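Local coordinates for putative lipoprotein YerB (Bacillus subtilis, PDB 2PSB), which is a putative membrane-anchored lipoprotein of unknown function that interacts with the helicase PcrA, a partnership not essential for cell viability, at residues A16-G20 against T165-F170; V27-V33 against F71-M75. All blocks are in the same frame, centred on the assembly; numbering follows the deposited sequence.

Contact 1: residues A16-G20 against T165-F170; sequences APLTG and TNPLLF
The carbonyl oxygen of P17 takes a nearly straight hydrogen bond from the backbone N of L168 (N to O 2.9 Å, 171° at the hydrogen), with the donor tilted 28° out of the carbonyl plane. The same oxygen lies at the edge of the F170 ring, in its plane, 3.4 Å from CE2. F170 keeps CG beside its own backbone N (chi1 -68°), which lays one face of the ring against the turn at T19 and G20. That turn is closed by a bond from G20 N to A16 O, and G20, having no side chain, lets its CA sit close over the ring face, 3.7 Å from the centroid, a CH-pi contact. L18 and L168 also cross at an angle, and CD2 of L18 meets CD1 of L168 at 3.3 Å, tighter than usual. P17 CB packs on P167 CB (4.1 Å) and on T165 OG1, a buried hydroxyl for which the model offers no polar partner. Two loops are thus joined, one leading toward strand 33-37, the other following helix 147-157. I54 of strand 54-59 and the loop residue F96 border both leucines, while R276 of strand 276-281 touches T165 and L168 and donates a hydrogen bond from NH2 to N166 O.

Contact 2: residues V27-V33 against F71-M75; sequences VTERRPV and FQSQM
R30 sends CG anti to its N (chi1 -169°) and bends at chi3, which turns its guanidinium edge to the carbonyl of Q72; Q72 likewise starts extended, then bends at chi2 (-68°) to carry its amide back to the 3-10 turn. R30 NE and NH2 both bond Q72 O, each at 2.9 Å, a side-on grip on one atom. In return Q72 NE2 donates twice, almost in its amide plane: to a lone pair of R30 O, in the carbonyl plane and nearly straight at 174°, and to V27 O at 2.7 Å in a more bent bond. R30 N reaches V27 O from the opposite face of that carbonyl. The selenomethionine M75 and R30 side chains pass each other in opposite directions, M75 CE 3.4 Å from R30 NE. V33 opens strand 33-37 and F71 ends strand 65-71; their hydrogen-bonded antiparallel pair (F71 N to V33 O 2.8 Å) ends the strand pairing, with the loop-borne R30-Q72 bonds beyond it. The reciprocal bonds fix the Q72 amide's rotation and help orient the guanidinium, whose one face M75 CG partly covers; its positive charge would probably polarise the Q72 carbonyl, although a main-chain acceptor does not neutralise it.

Contacts 1 and 2 lie on the same side of the chain's centre, their centres about 11 Å apart, and they touch directly. In chain order 16-20 comes first, then 27-33 and 71-75, and 165-170 last, so the whole of contact 2 falls between the two halves of contact 1. Q72 links them: its side chain packs against P17 and L18, while T165 CG2 rests on P32 CG at 3.4 Å. Contact 2 lies at the end of the antiparallel pairing of strands 33-37 and 65-71; contact 1 lays loops beside strands 54-59 and 276-281. Together they pack the N-terminal segment and the loop after helix 147-157 against each other near these strands.

Contact 1: residues A16-G20 against T165-F170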
loop_
_atom_site.group_PDB
_atom_site.type_symbol
_atom_site.label_atom_id
_atom_site.label_comp_id
_atom_site.label_asym_id
_atom_site.label_seq_id
_atom_site.Cartn_x
_atom_site.Cartn_y
_atom_site.Cartn_z
ATOM N N ALA A 16 14.076 -11.860 -1.114
ATOM C CA ALA A 16 13.243 -10.935 -1.872
ATOM C C ALA A 16 13.510 -9.518 -1.357
ATOM O O ALA A 16 13.602 -9.290 -0.150
ATOM C CB ALA A 16 11.778 -11.294 -1.716
ATOM N N PRO A 17 13.641 -8.551 -2.277
ATOM C CA PRO A 17 13.908 -7.137 -1.994
ATOM C C PRO A 17 12.946 -6.468 -1.015
ATOM O O PRO A 17 13.357 -5.778 -0.089
ATOM C CB PRO A 17 13.817 -6.475 -3.374
ATOM C CG PRO A 17 13.994 -7.600 -4.340
ATOM C CD PRO A 17 13.296 -8.736 -3.694
ATOM N N LEU A 18 11.658 -6.680 -1.233
ATOM C CA LEU A 18 10.647 -6.034 -0.416
ATOM C C LEU A 18 10.116 -6.808 0.777
ATOM O O LEU A 18 9.272 -6.300 1.517
ATOM C CB LEU A 18 9.502 -5.598 -1.329
ATOM C CG LEU A 18 10.009 -4.789 -2.538
ATOM C CD1 LEU A 18 8.835 -4.163 -3.265
ATOM C CD2 LEU A 18 10.995 -3.701 -2.076
ATOM N N THR A 19 10.627 -8.014 0.989
ATOM C CA THR A 19 10.169 -8.822 2.110
ATOM C C THR A 19 11.317 -9.349 2.969
ATOM O O THR A 19 11.152 -9.588 4.169
ATOM C CB THR A 19 9.340 -10.005 1.614
ATOM O OG1 THR A 19 8.629 -10.577 2.713
ATOM C CG2 THR A 19 10.244 -11.056 1.014
ATOM N N GLY A 20 12.478 -9.539 2.351
ATOM C CA GLY A 20 13.617 -10.040 3.095
ATOM C C GLY A 20 13.586 -11.544 3.277
ATOM O O GLY A 20 14.484 -12.117 3.894
ATOM N N THR A 165 15.364 -4.410 -8.131
ATOM C CA THR A 165 15.057 -3.250 -7.314
ATOM C C THR A 165 15.894 -3.301 -6.036
ATOM O O THR A 165 16.133 -4.380 -5.479
ATOM C CB THR A 165 13.528 -3.175 -6.995
ATOM O OG1 THR A 165 13.296 -3.463 -5.616
ATOM C CG2 THR A 165 12.756 -4.177 -7.846
ATOM N N ASN A 166 16.376 -2.140 -5.594
ATOM C CA ASN A 166 17.188 -2.087 -4.384
ATOM C C ASN A 166 16.324 -2.523 -3.205
ATOM O O ASN A 166 15.256 -1.954 -2.954
ATOM C CB ASN A 166 17.735 -0.675 -4.151
ATOM C CG ASN A 166 18.871 -0.653 -3.135
ATOM O OD1 ASN A 166 19.882 -1.339 -3.311
ATOM N ND2 ASN A 166 18.708 0.126 -2.066
ATOM N N PRO A 167 16.774 -3.550 -2.471
ATOM C CA PRO A 167 16.046 -4.083 -1.315
ATOM C C PRO A 167 15.902 -3.133 -0.141
ATOM O O PRO A 167 16.648 -2.164 -0.008
ATOM C CB PRO A 167 16.860 -5.315 -0.938
ATOM C CG PRO A 167 18.248 -4.913 -1.298
ATOM C CD PRO A 167 18.057 -4.253 -2.651
ATOM N N LEU A 168 14.922 -3.421 0.705
ATOM C CA LEU A 168 14.708 -2.640 1.904
ATOM C C LEU A 168 15.715 -3.147 2.928
ATOM O O LEU A 168 16.480 -4.073 2.652
ATOM C CB LEU A 168 13.280 -2.836 2.426
ATOM C CG LEU A 168 12.183 -1.977 1.794
ATOM C CD1 LEU A 168 12.404 -1.821 0.301
ATOM C CD2 LEU A 168 10.838 -2.624 2.084
ATOM N N LEU A 169 15.714 -2.531 4.100
ATOM C CA LEU A 169 16.619 -2.909 5.165
ATOM C C LEU A 169 15.865 -3.782 6.153
ATOM O O LEU A 169 14.846 -3.363 6.714
ATOM C CB LEU A 169 17.152 -1.665 5.880
ATOM C CG LEU A 169 18.164 -1.902 7.005
ATOM C CD1 LEU A 169 19.446 -2.485 6.418
ATOM C CD2 LEU A 169 18.456 -0.590 7.736
ATOM N N PHE A 170 16.380 -4.988 6.370
ATOM C CA PHE A 170 15.758 -5.947 7.278
ATOM C C PHE A 170 16.698 -6.342 8.411
ATOM O O PHE A 170 17.915 -6.171 8.304
ATOM C CB PHE A 170 15.338 -7.193 6.496
ATOM C CG PHE A 170 14.219 -6.945 5.530
ATOM C CD1 PHE A 170 12.911 -6.809 5.986
ATOM C CD2 PHE A 170 14.472 -6.793 4.172
ATOM C CE1 PHE A 170 11.869 -6.519 5.104
ATOM C CE2 PHE A 170 13.435 -6.504 3.279
ATOM C CZ PHE A 170 12.135 -6.366 3.747
#

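Contact 2: residues V27-V33 against F71-M75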
loop_
_atom_site.group_PDB
_atom_site.type_symbol
_atom_site.label_atom_id
_atom_site.label_comp_id
_atom_site.label_asym_id
_atom_site.label_seq_id
_atom_site.Cartn_x
_atom_site.Cartn_y
_atom_site.Cartn_z
ATOM N N VAL A 27 12.381 -14.499 -9.344
ATOM C CA VAL A 27 11.661 -13.403 -8.710
ATOM C C VAL A 27 12.584 -12.207 -8.547
ATOM O O VAL A 27 12.145 -11.061 -8.565
ATOM C CB VAL A 27 11.117 -13.803 -7.322
ATOM C CG1 VAL A 27 12.257 -14.000 -6.355
ATOM C CG2 VAL A 27 10.164 -12.741 -6.809
ATOM N N THR A 28 13.872 -12.493 -8.399
ATOM C CA THR A 28 14.903 -11.473 -8.236
ATOM C C THR A 28 14.874 -10.422 -9.336
ATOM O O THR A 28 15.385 -9.313 -9.162
ATOM C CB THR A 28 16.303 -12.136 -8.194
ATOM O OG1 THR A 28 16.507 -12.720 -6.900
ATOM C CG2 THR A 28 17.401 -11.130 -8.489
ATOM N N GLU A 29 14.281 -10.762 -10.472
ATOM C CA GLU A 29 14.215 -9.815 -11.569
ATOM C C GLU A 29 12.804 -9.358 -11.889
ATOM O O GLU A 29 12.604 -8.553 -12.789
ATOM C CB GLU A 29 14.866 -10.417 -12.806
ATOM C CG GLU A 29 16.370 -10.509 -12.693
ATOM C CD GLU A 29 16.966 -11.430 -13.735
ATOM O OE1 GLU A 29 16.888 -12.665 -13.555
ATOM O OE2 GLU A 29 17.498 -10.916 -14.741
ATOM N N ARG A 30 11.825 -9.865 -11.148
ATOM C CA ARG A 30 10.443 -9.478 -11.384
ATOM C C ARG A 30 10.198 -8.040 -10.933
ATOM O O ARG A 30 10.315 -7.715 -9.749
ATOM C CB ARG A 30 9.489 -10.420 -10.662
ATOM C CG ARG A 30 8.050 -10.241 -11.085
ATOM C CD ARG A 30 7.238 -11.481 -10.749
ATOM N NE ARG A 30 7.329 -11.792 -9.332
ATOM C CZ ARG A 30 6.931 -12.937 -8.798
ATOM N NH1 ARG A 30 6.409 -13.887 -9.569
ATOM N NH2 ARG A 30 7.064 -13.138 -7.494
ATOM N N ARG A 31 9.878 -7.181 -11.892
ATOM C CA ARG A 31 9.618 -5.777 -11.611
ATOM C C ARG A 31 8.404 -5.603 -10.701
ATOM O O ARG A 31 7.391 -6.277 -10.867
ATOM C CB ARG A 31 9.378 -5.026 -12.918
ATOM C CG ARG A 31 9.223 -3.545 -12.740
ATOM C CD ARG A 31 9.114 -2.851 -14.065
ATOM N NE ARG A 31 9.003 -1.404 -13.902
ATOM C CZ ARG A 31 8.780 -0.560 -14.897
ATOM N NH1 ARG A 31 8.643 -1.024 -16.128
ATOM N NH2 ARG A 31 8.697 0.742 -14.662
ATOM N N PRO A 32 8.500 -4.690 -9.720
ATOM C CA PRO A 32 7.385 -4.447 -8.803
ATOM C C PRO A 32 6.152 -3.932 -9.543
ATOM O O PRO A 32 6.266 -3.193 -10.527
ATOM C CB PRO A 32 7.949 -3.390 -7.847
ATOM C CG PRO A 32 9.413 -3.699 -7.826
ATOM C CD PRO A 32 9.695 -3.939 -9.295
ATOM N N VAL A 33 4.980 -4.346 -9.069
ATOM C CA VAL A 33 3.699 -3.907 -9.617
ATOM C C VAL A 33 2.951 -3.255 -8.447
ATOM O O VAL A 33 2.681 -3.903 -7.435
ATOM C CB VAL A 33 2.876 -5.108 -10.181
ATOM C CG1 VAL A 33 1.502 -4.638 -10.656
ATOM C CG2 VAL A 33 3.623 -5.745 -11.361
ATOM N N PHE A 71 3.353 -5.396 -5.114
ATOM C CA PHE A 71 3.680 -6.809 -5.293
ATOM C C PHE A 71 5.034 -6.949 -5.975
ATOM O O PHE A 71 5.375 -6.169 -6.868
ATOM C CB PHE A 71 2.641 -7.510 -6.172
ATOM C CG PHE A 71 1.223 -7.314 -5.731
ATOM C CD1 PHE A 71 0.540 -6.142 -6.043
ATOM C CD2 PHE A 71 0.566 -8.305 -5.014
ATOM C CE1 PHE A 71 -0.773 -5.968 -5.654
ATOM C CE2 PHE A 71 -0.747 -8.145 -4.621
ATOM C CZ PHE A 71 -1.422 -6.977 -4.936
ATOM N N GLN A 72 5.796 -7.951 -5.553
ATOM C CA GLN A 72 7.108 -8.223 -6.126
ATOM C C GLN A 72 7.477 -9.680 -5.882
ATOM O O GLN A 72 7.716 -10.419 -6.833
ATOM C CB GLN A 72 8.163 -7.305 -5.512
ATOM C CG GLN A 72 9.506 -7.287 -6.231
ATOM C CD GLN A 72 10.267 -8.601 -6.131
ATOM O OE1 GLN A 72 10.389 -9.187 -5.053
ATOM N NE2 GLN A 72 10.806 -9.058 -7.254
ATOM N N SER A 73 7.505 -10.099 -4.615
ATOM C CA SER A 73 7.866 -11.483 -4.279
ATOM C C SER A 73 6.726 -12.449 -4.540
ATOM O O SER A 73 6.932 -13.661 -4.596
ATOM C CB SER A 73 8.251 -11.610 -2.807
ATOM O OG SER A 73 7.080 -11.766 -2.023
ATOM N N GLN A 74 5.520 -11.910 -4.656
ATOM C CA GLN A 74 4.332 -12.718 -4.901
ATOM C C GLN A 74 3.378 -11.952 -5.788
ATOM O O GLN A 74 2.954 -10.848 -5.448
ATOM C CB GLN A 74 3.597 -13.049 -3.600
ATOM C CG GLN A 74 4.288 -14.032 -2.686
ATOM C CD GLN A 74 3.386 -14.453 -1.543
ATOM O OE1 GLN A 74 2.874 -13.615 -0.798
ATOM N NE2 GLN A 74 3.178 -15.756 -1.402
HETATM N N MSE A 75 3.035 -12.540 -6.927
HETATM C CA MSE A 75 2.116 -11.900 -7.851
HETATM C C MSE A 75 0.725 -12.448 -7.591
HETATM O O MSE A 75 0.558 -13.638 -7.340
HETATM C CB MSE A 75 2.535 -12.168 -9.298
HETATM C CG MSE A 75 3.776 -11.414 -9.736
HETATM SE SE MSE A 75 3.619 -9.488 -9.532
HETATM C CE MSE A 75 5.348 -9.106 -8.780
#